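Local coordinates for protein adenylate kinase (Cryptosporidium parvum Iowa II, PDB 3BE4) that probably transfers phosphate between adenine nucleotides as an AMP kinase, and here holds the two-substrate mimic bis(adenosine)-5'-pentaphosphate, at residues Ile9-Pro14 against Lys182-Leu187; Ser60-Gly65 against Leu177-Lys182. One frame throughout, in Å; residues are numbered along the deposited sequence.

Contact 1. Residues Ile9-Pro14 against Lys182-Leu187; sequences ILIGAP and KQTAPL. With AP5 (bis(adenosine)-5'-pentaphosphate), chain C.
The two methyl-bearing arms of Ile11 divide the work of this contact. Its CD1 lies 3.8 Å from Leu187 CB, the side chains meeting at a slant, while CG2 comes within 4.1 Å of Thr184 CG2 as those two side chains slide past each other in opposite directions. Both touches are apolar and buried, and no hydrogen bond spans the segments; only about 133 Å² of surface is lost between them. The rotation of Thr184 (chi1 -57°) sets its methyl anti to the backbone N and OG1 beside that N, where the hydroxyl hydrogen-bonds to Arg93 O. The same side chain thus offers carbon to the strand and satisfies its buried oxygen from a loop. The backbone turns between the two residues: Leu187 N bonds to Thr184 O at 2.9 Å, bringing both to bear on one isoleucine. Beyond Ile11, Gly12, Ala13 and Pro14 open the P-loop of this nucleotide-kinase family, and Pro14 CB approaches O2B of the bound AP5 to 3.1 Å. Around this pair, strand 7-12 runs in the middle of the parallel sheet, bonded through its backbone to strand 114-119 and to Leu88 of strand 86-89. Leu187, in helix 186-192, also packs on Ile95 and Ala98 of helix 95-108, while Phe180 of helix 170-184 touches Pro14.

Contact 2. Residues Ser60-Gly65 against Leu177-Lys182; sequences SGNFVG and LDVFHK. With AP5 (bis(adenosine)-5'-pentaphosphate), chain C.
Asn62 O accepts the ribose hydroxyl O2F of AP5 at 2.6 Å, a backbone grip made by a residue whose side chain also reaches helix 170-184. Two residues on, Val64 N donates to N3A of the same nucleoside over 3.1 Å (153° at the hydrogen), so two main-chain groups of this segment bind the sugar and the purine, consistent with the AMP site of adenylate kinases. Phe63, between them in sequence, carries the ring that makes the main apolar touch: Val179 CG2 lies 3.4 Å from Phe63 CE1, and Val179 CB sits over one ring face, displaced toward the rim. Val179's chi1 of -54° puts CG2 between its backbone N and carbonyl carbon, on the side that meets the ring, and leaves CG1 to lie 4.2 Å from Asn62 OD1. The Asn62 amide is itself steadied, since ND2 bonds nearly in its own plane to Ser60 OG at 2.9 Å, and that hydroxyl is bonded in turn to Ile57 O. Gly61, with positive phi, closes helix 52-60 in a Schellman motif, and Gly65 is the N-cap residue of helix 66-78. The linker between those helices lies against helix 170-184, with Phe63 also reaching Arg93 and Thr94 in a nearby loop.

In the fold
Contacts 1 and 2 lie about 10 Å apart, centre to centre, and illustrate how one helix can serve two parts of a nucleotide site. Helix 170-184 contributes to both, with Lys182 common to their segments. Its Phe180 bridges them: the ring lies against the first residues of the P-loop, with Phe180 CE1 3.5 Å from Gly12 C, and its carbonyl O receives a probable hydrogen bond from Ala185 N. Thr184 OG1 also packs 3.3 Å from Phe63 CZ. Contact 1 reaches AP5 beside its phosphates, contact 2 at one adenosine. The side chains of Ile11 and Phe63 each stand about 12 Å from the bound magnesium ion.

Contact 1. Residues Ile9-Pro14 against Lys182-Leu187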
loop_
_atom_site.group_PDB
_atom_site.type_symbol
_atom_site.label_atom_id
_atom_site.label_comp_id
_atom_site.label_asym_id
_atom_site.label_seq_id
_atom_site.Cartn_x
_atom_site.Cartn_y
_atom_site.Cartn_z
ATOM N N ILE A 9 9.723 -0.803 -0.504
ATOM C CA ILE A 9 8.466 -0.938 -1.290
ATOM C C ILE A 9 7.803 -2.241 -0.808
ATOM O O ILE A 9 8.486 -3.231 -0.624
ATOM C CB ILE A 9 8.826 -1.117 -2.796
ATOM C CG1 ILE A 9 9.445 0.187 -3.392
ATOM C CG2 ILE A 9 7.556 -1.396 -3.642
ATOM C CD1 ILE A 9 9.825 0.073 -4.868
ATOM N N LEU A 10 6.507 -2.178 -0.570
ATOM C CA LEU A 10 5.706 -3.406 -0.392
ATOM C C LEU A 10 4.925 -3.699 -1.715
ATOM O O LEU A 10 4.257 -2.801 -2.275
ATOM C CB LEU A 10 4.721 -3.171 0.710
ATOM C CG LEU A 10 5.345 -2.732 2.059
ATOM C CD1 LEU A 10 4.254 -2.752 3.077
ATOM C CD2 LEU A 10 6.485 -3.594 2.446
ATOM N N ILE A 11 5.012 -4.914 -2.299
ATOM C CA ILE A 11 4.204 -5.187 -3.477
ATOM C C ILE A 11 3.344 -6.403 -3.035
ATOM O O ILE A 11 3.786 -7.310 -2.323
ATOM C CB ILE A 11 5.137 -5.765 -4.600
ATOM C CG1 ILE A 11 6.029 -4.655 -5.141
ATOM C CG2 ILE A 11 4.273 -6.235 -5.825
ATOM C CD1 ILE A 11 7.082 -5.276 -6.112
ATOM N N GLY A 12 2.125 -6.410 -3.468
ATOM C CA GLY A 12 1.322 -7.579 -3.116
ATOM C C GLY A 12 -0.060 -7.273 -3.704
ATOM O O GLY A 12 -0.367 -6.139 -4.034
ATOM N N ALA A 13 -0.834 -8.337 -3.801
ATOM C CA ALA A 13 -2.211 -8.229 -4.351
ATOM C C ALA A 13 -2.977 -7.139 -3.629
ATOM O O ALA A 13 -2.736 -6.919 -2.416
ATOM C CB ALA A 13 -2.878 -9.555 -4.263
ATOM N N PRO A 14 -3.970 -6.490 -4.264
ATOM C CA PRO A 14 -4.898 -5.640 -3.588
ATOM C C PRO A 14 -5.498 -6.456 -2.405
ATOM O O PRO A 14 -5.881 -7.608 -2.506
ATOM C CB PRO A 14 -5.930 -5.301 -4.672
ATOM C CG PRO A 14 -5.717 -6.410 -5.691
ATOM C CD PRO A 14 -4.310 -6.637 -5.733
ATOM N N LYS A 182 -1.865 -8.854 -14.258
ATOM C CA LYS A 182 -1.344 -8.444 -15.572
ATOM C C LYS A 182 -0.195 -7.427 -15.481
ATOM O O LYS A 182 0.850 -7.497 -16.207
ATOM C CB LYS A 182 -2.488 -7.870 -16.410
ATOM C CG LYS A 182 -3.398 -8.994 -16.908
ATOM C CD LYS A 182 -4.667 -8.382 -17.664
ATOM C CE LYS A 182 -5.632 -9.454 -18.348
ATOM N NZ LYS A 182 -5.680 -10.804 -17.740
ATOM N N GLN A 183 -0.350 -6.395 -14.656
ATOM C CA GLN A 183 0.505 -5.189 -14.672
ATOM C C GLN A 183 1.439 -5.069 -13.504
ATOM O O GLN A 183 2.540 -4.486 -13.662
ATOM C CB GLN A 183 -0.353 -3.914 -14.800
ATOM C CG GLN A 183 -0.898 -3.836 -16.215
ATOM C CD GLN A 183 -1.725 -2.635 -16.494
ATOM O OE1 GLN A 183 -1.237 -1.507 -16.551
ATOM N NE2 GLN A 183 -3.006 -2.865 -16.701
ATOM N N THR A 184 1.009 -5.552 -12.323
ATOM C CA THR A 184 1.808 -5.310 -11.090
ATOM C C THR A 184 2.724 -6.473 -10.839
ATOM O O THR A 184 3.846 -6.269 -10.479
ATOM C CB THR A 184 0.860 -5.101 -9.920
ATOM O OG1 THR A 184 -0.004 -4.017 -10.254
ATOM C CG2 THR A 184 1.710 -4.757 -8.632
ATOM N N ALA A 185 2.225 -7.709 -10.980
ATOM C CA ALA A 185 3.026 -8.890 -10.723
ATOM C C ALA A 185 4.429 -8.955 -11.414
ATOM O O ALA A 185 5.373 -9.447 -10.760
ATOM C CB ALA A 185 2.214 -10.103 -10.996
ATOM N N PRO A 186 4.580 -8.408 -12.634
ATOM C CA PRO A 186 5.902 -8.256 -13.317
ATOM C C PRO A 186 6.970 -7.496 -12.563
ATOM O O PRO A 186 8.180 -7.622 -12.857
ATOM C CB PRO A 186 5.567 -7.417 -14.546
ATOM C CG PRO A 186 4.230 -7.890 -14.942
ATOM C CD PRO A 186 3.507 -7.944 -13.568
ATOM N N LEU A 187 6.524 -6.669 -11.618
ATOM C CA LEU A 187 7.449 -5.971 -10.756
ATOM C C LEU A 187 8.216 -6.886 -9.829
ATOM O O LEU A 187 9.277 -6.485 -9.350
ATOM C CB LEU A 187 6.737 -4.902 -9.923
ATOM C CG LEU A 187 6.128 -3.766 -10.687
ATOM C CD1 LEU A 187 5.329 -2.999 -9.609
ATOM C CD2 LEU A 187 7.218 -2.847 -11.223
HETATM P PA AP5 C . -5.374 1.004 -2.524
HETATM O O1A AP5 C . -6.055 1.843 -1.431
HETATM O O2A AP5 C . -3.946 0.734 -2.436
HETATM O O3A AP5 C . -6.174 -0.372 -2.689
HETATM P PB AP5 C . -5.696 -1.807 -3.179
HETATM O O1B AP5 C . -4.567 -1.705 -4.085
HETATM O O2B AP5 C . -6.966 -2.566 -3.586
HETATM O O3B AP5 C . -5.140 -2.414 -1.714
HETATM P PG AP5 C . -5.813 -2.368 -0.301
HETATM O O1G AP5 C . -7.215 -2.851 -0.445
HETATM O O2G AP5 C . -5.543 -1.030 0.255
HETATM O O3G AP5 C . -4.917 -3.500 0.340
HETATM P PD AP5 C . -3.811 -3.545 1.540
HETATM O O1D AP5 C . -3.578 -2.170 1.998
HETATM O O2D AP5 C . -2.722 -4.395 1.030
HETATM O O3D AP5 C . -4.564 -4.431 2.639
HETATM P PE AP5 C . -5.131 -3.965 4.054
HETATM O O1E AP5 C . -6.070 -2.899 3.848
HETATM O O2E AP5 C . -4.013 -3.747 5.053
HETATM O O5F AP5 C . -5.582 1.634 -3.978
HETATM C C5F AP5 C . -6.920 2.114 -4.184
HETATM C C4F AP5 C . -7.021 2.229 -5.761
HETATM O O4F AP5 C . -6.409 3.447 -6.114
HETATM C C3F AP5 C . -6.382 1.192 -6.605
HETATM O O3F AP5 C . -7.206 0.057 -6.763
HETATM C C2F AP5 C . -6.284 2.025 -7.900
HETATM O O2F AP5 C . -7.625 2.269 -8.477
HETATM C C1F AP5 C . -5.767 3.363 -7.405
HETATM N N9A AP5 C . -4.334 3.343 -7.291
HETATM C C8A AP5 C . -3.649 3.364 -6.044
HETATM N N7A AP5 C . -2.342 3.357 -6.245
HETATM C C5A AP5 C . -2.140 3.384 -7.640
HETATM C C6A AP5 C . -0.986 3.448 -8.396
HETATM N N6A AP5 C . 0.284 3.332 -7.993
HETATM N N1A AP5 C . -1.218 3.464 -9.794
HETATM C C2A AP5 C . -2.452 3.536 -10.242
HETATM N N3A AP5 C . -3.606 3.486 -9.543
HETATM C C4A AP5 C . -3.416 3.485 -8.144
HETATM O O5J AP5 C . -5.809 -5.301 4.526
HETATM C C5J AP5 C . -7.090 -5.768 3.875
HETATM C C4J AP5 C . -7.865 -6.482 5.003
HETATM O O4J AP5 C . -7.215 -7.651 5.538
HETATM C C3J AP5 C . -8.243 -5.525 6.137
HETATM O O3J AP5 C . -9.539 -5.841 6.599
HETATM C C2J AP5 C . -7.244 -6.011 7.141
HETATM O O2J AP5 C . -7.709 -5.799 8.467
HETATM C C1J AP5 C . -7.105 -7.467 7.051
HETATM N N9B AP5 C . -5.857 -8.099 7.348
HETATM C C8B AP5 C . -4.583 -7.556 7.195
HETATM N N7B AP5 C . -3.684 -8.503 7.521
HETATM C C5B AP5 C . -4.362 -9.641 7.887
HETATM C C6B AP5 C . -3.959 -10.987 8.157
HETATM N N6B AP5 C . -2.662 -11.290 8.204
HETATM N N1B AP5 C . -4.929 -11.903 8.430
HETATM C C2B AP5 C . -6.282 -11.559 8.293
HETATM N N3B AP5 C . -6.729 -10.313 7.947
HETATM C C4B AP5 C . -5.768 -9.365 7.645
#

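Contact 2. Residues Ser60-Gly65 against Leu177-Lys182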
loop_
_atom_site.group_PDB
_atom_site.type_symbol
_atom_site.label_atom_id
_atom_site.label_comp_id
_atom_site.label_asym_id
_atom_site.label_seq_id
_atom_site.Cartn_x
_atom_site.Cartn_y
_atom_site.Cartn_z
ATOM N N SER A 60 -13.976 1.599 -9.974
ATOM C CA SER A 60 -14.162 0.537 -11.032
ATOM C C SER A 60 -13.068 -0.581 -10.767
ATOM O O SER A 60 -13.126 -1.646 -11.292
ATOM C CB SER A 60 -13.937 1.161 -12.393
ATOM O OG SER A 60 -12.555 1.425 -12.637
ATOM N N GLY A 61 -12.044 -0.201 -9.987
ATOM C CA GLY A 61 -10.872 -1.083 -9.709
ATOM C C GLY A 61 -9.740 -0.896 -10.635
ATOM O O GLY A 61 -8.699 -1.566 -10.449
ATOM N N ASN A 62 -9.839 0.006 -11.607
ATOM C CA ASN A 62 -8.773 0.240 -12.558
ATOM C C ASN A 62 -7.712 1.157 -12.043
ATOM O O ASN A 62 -7.953 1.877 -11.029
ATOM C CB ASN A 62 -9.391 0.849 -13.894
ATOM C CG ASN A 62 -10.051 -0.246 -14.745
ATOM O OD1 ASN A 62 -9.359 -1.072 -15.355
ATOM N ND2 ASN A 62 -11.383 -0.274 -14.720
ATOM N N PHE A 63 -6.563 1.156 -12.705
ATOM C CA PHE A 63 -5.503 2.021 -12.387
ATOM C C PHE A 63 -5.731 3.457 -12.807
ATOM O O PHE A 63 -6.170 3.715 -13.941
ATOM C CB PHE A 63 -4.173 1.635 -13.016
ATOM C CG PHE A 63 -3.627 0.355 -12.502
ATOM C CD1 PHE A 63 -4.207 -0.357 -11.379
ATOM C CD2 PHE A 63 -2.460 -0.170 -13.116
ATOM C CE1 PHE A 63 -3.601 -1.583 -10.870
ATOM C CE2 PHE A 63 -1.868 -1.364 -12.662
ATOM C CZ PHE A 63 -2.354 -2.042 -11.469
ATOM N N VAL A 64 -5.321 4.428 -11.966
ATOM C CA VAL A 64 -5.277 5.759 -12.399
ATOM C C VAL A 64 -4.014 5.880 -13.240
ATOM O O VAL A 64 -3.095 5.050 -13.140
ATOM C CB VAL A 64 -5.242 6.642 -11.102
ATOM C CG1 VAL A 64 -4.885 8.088 -11.374
ATOM C CG2 VAL A 64 -6.599 6.491 -10.379
ATOM N N GLY A 65 -3.940 6.932 -14.048
ATOM C CA GLY A 65 -2.758 7.191 -14.918
ATOM C C GLY A 65 -1.369 7.192 -14.240
ATOM O O GLY A 65 -1.234 7.702 -13.075
ATOM N N LEU A 177 -7.890 -7.468 -8.871
ATOM C CA LEU A 177 -7.069 -8.665 -8.973
ATOM C C LEU A 177 -6.542 -8.854 -10.435
ATOM O O LEU A 177 -5.362 -9.189 -10.608
ATOM C CB LEU A 177 -7.861 -9.850 -8.509
ATOM C CG LEU A 177 -7.888 -9.854 -6.951
ATOM C CD1 LEU A 177 -8.942 -10.890 -6.513
ATOM C CD2 LEU A 177 -6.562 -10.203 -6.426
ATOM N N ASP A 178 -7.399 -8.650 -11.412
ATOM C CA ASP A 178 -6.971 -8.924 -12.803
ATOM C C ASP A 178 -5.821 -7.999 -13.196
ATOM O O ASP A 178 -4.745 -8.427 -13.759
ATOM C CB ASP A 178 -8.149 -8.673 -13.709
ATOM C CG ASP A 178 -7.885 -9.170 -15.123
ATOM O OD1 ASP A 178 -7.393 -10.292 -15.230
ATOM O OD2 ASP A 178 -8.093 -8.399 -16.107
ATOM N N VAL A 179 -5.999 -6.689 -12.933
ATOM C CA VAL A 179 -4.923 -5.713 -13.343
ATOM C C VAL A 179 -3.660 -5.943 -12.486
ATOM O O VAL A 179 -2.511 -5.748 -12.957
ATOM C CB VAL A 179 -5.400 -4.250 -13.341
ATOM C CG1 VAL A 179 -6.696 -4.110 -14.237
ATOM C CG2 VAL A 179 -5.880 -3.839 -11.935
ATOM N N PHE A 180 -3.846 -6.328 -11.200
ATOM C CA PHE A 180 -2.670 -6.720 -10.415
ATOM C C PHE A 180 -1.858 -7.887 -11.047
ATOM O O PHE A 180 -0.659 -7.726 -11.260
ATOM C CB PHE A 180 -3.069 -7.191 -9.020
ATOM C CG PHE A 180 -1.919 -7.852 -8.306
ATOM C CD1 PHE A 180 -0.873 -7.065 -7.736
ATOM C CD2 PHE A 180 -1.856 -9.222 -8.156
ATOM C CE1 PHE A 180 0.227 -7.660 -7.128
ATOM C CE2 PHE A 180 -0.785 -9.809 -7.413
ATOM C CZ PHE A 180 0.275 -9.027 -7.009
ATOM N N HIS A 181 -2.539 -8.952 -11.538
ATOM C CA HIS A 181 -1.773 -10.066 -12.113
ATOM C C HIS A 181 -1.149 -9.663 -13.458
ATOM O O HIS A 181 -0.007 -10.096 -13.705
ATOM C CB HIS A 181 -2.744 -11.240 -12.217
ATOM C CG HIS A 181 -3.024 -11.881 -10.880
ATOM N ND1 HIS A 181 -2.030 -12.452 -10.130
ATOM C CD2 HIS A 181 -4.178 -12.068 -10.187
ATOM C CE1 HIS A 181 -2.541 -12.977 -9.029
ATOM N NE2 HIS A 181 -3.847 -12.774 -9.052
ATOM N N LYS A 182 -1.865 -8.854 -14.258
ATOM C CA LYS A 182 -1.344 -8.444 -15.572
ATOM C C LYS A 182 -0.195 -7.427 -15.481
ATOM O O LYS A 182 0.850 -7.497 -16.207
ATOM C CB LYS A 182 -2.488 -7.870 -16.410
ATOM C CG LYS A 182 -3.398 -8.994 -16.908
ATOM C CD LYS A 182 -4.667 -8.382 -17.664
ATOM C CE LYS A 182 -5.632 -9.454 -18.348
ATOM N NZ LYS A 182 -5.680 -10.804 -17.740
HETATM P PA AP5 C . -5.374 1.004 -2.524
HETATM O O1A AP5 C . -6.055 1.843 -1.431
HETATM O O2A AP5 C . -3.946 0.734 -2.436
HETATM O O3A AP5 C . -6.174 -0.372 -2.689
HETATM P PB AP5 C . -5.696 -1.807 -3.179
HETATM O O1B AP5 C . -4.567 -1.705 -4.085
HETATM O O2B AP5 C . -6.966 -2.566 -3.586
HETATM O O3B AP5 C . -5.140 -2.414 -1.714
HETATM P PG AP5 C . -5.813 -2.368 -0.301
HETATM O O1G AP5 C . -7.215 -2.851 -0.445
HETATM O O2G AP5 C . -5.543 -1.030 0.255
HETATM O O3G AP5 C . -4.917 -3.500 0.340
HETATM P PD AP5 C . -3.811 -3.545 1.540
HETATM O O1D AP5 C . -3.578 -2.170 1.998
HETATM O O2D AP5 C . -2.722 -4.395 1.030
HETATM O O3D AP5 C . -4.564 -4.431 2.639
HETATM P PE AP5 C . -5.131 -3.965 4.054
HETATM O O1E AP5 C . -6.070 -2.899 3.848
HETATM O O2E AP5 C . -4.013 -3.747 5.053
HETATM O O5F AP5 C . -5.582 1.634 -3.978
HETATM C C5F AP5 C . -6.920 2.114 -4.184
HETATM C C4F AP5 C . -7.021 2.229 -5.761
HETATM O O4F AP5 C . -6.409 3.447 -6.114
HETATM C C3F AP5 C . -6.382 1.192 -6.605
HETATM O O3F AP5 C . -7.206 0.057 -6.763
HETATM C C2F AP5 C . -6.284 2.025 -7.900
HETATM O O2F AP5 C . -7.625 2.269 -8.477
HETATM C C1F AP5 C . -5.767 3.363 -7.405
HETATM N N9A AP5 C . -4.334 3.343 -7.291
HETATM C C8A AP5 C . -3.649 3.364 -6.044
HETATM N N7A AP5 C . -2.342 3.357 -6.245
HETATM C C5A AP5 C . -2.140 3.384 -7.640
HETATM C C6A AP5 C . -0.986 3.448 -8.396
HETATM N N6A AP5 C . 0.284 3.332 -7.993
HETATM N N1A AP5 C . -1.218 3.464 -9.794
HETATM C C2A AP5 C . -2.452 3.536 -10.242
HETATM N N3A AP5 C . -3.606 3.486 -9.543
HETATM C C4A AP5 C . -3.416 3.485 -8.144
HETATM O O5J AP5 C . -5.809 -5.301 4.526
HETATM C C5J AP5 C . -7.090 -5.768 3.875
HETATM C C4J AP5 C . -7.865 -6.482 5.003
HETATM O O4J AP5 C . -7.215 -7.651 5.538
HETATM C C3J AP5 C . -8.243 -5.525 6.137
HETATM O O3J AP5 C . -9.539 -5.841 6.599
HETATM C C2J AP5 C . -7.244 -6.011 7.141
HETATM O O2J AP5 C . -7.709 -5.799 8.467
HETATM C C1J AP5 C . -7.105 -7.467 7.051
HETATM N N9B AP5 C . -5.857 -8.099 7.348
HETATM C C8B AP5 C . -4.583 -7.556 7.195
HETATM N N7B AP5 C . -3.684 -8.503 7.521
HETATM C C5B AP5 C . -4.362 -9.641 7.887
HETATM C C6B AP5 C . -3.959 -10.987 8.157
HETATM N N6B AP5 C . -2.662 -11.290 8.204
HETATM N N1B AP5 C . -4.929 -11.903 8.430
HETATM C C2B AP5 C . -6.282 -11.559 8.293
HETATM N N3B AP5 C . -6.729 -10.313 7.947
HETATM C C4B AP5 C . -5.768 -9.365 7.645
#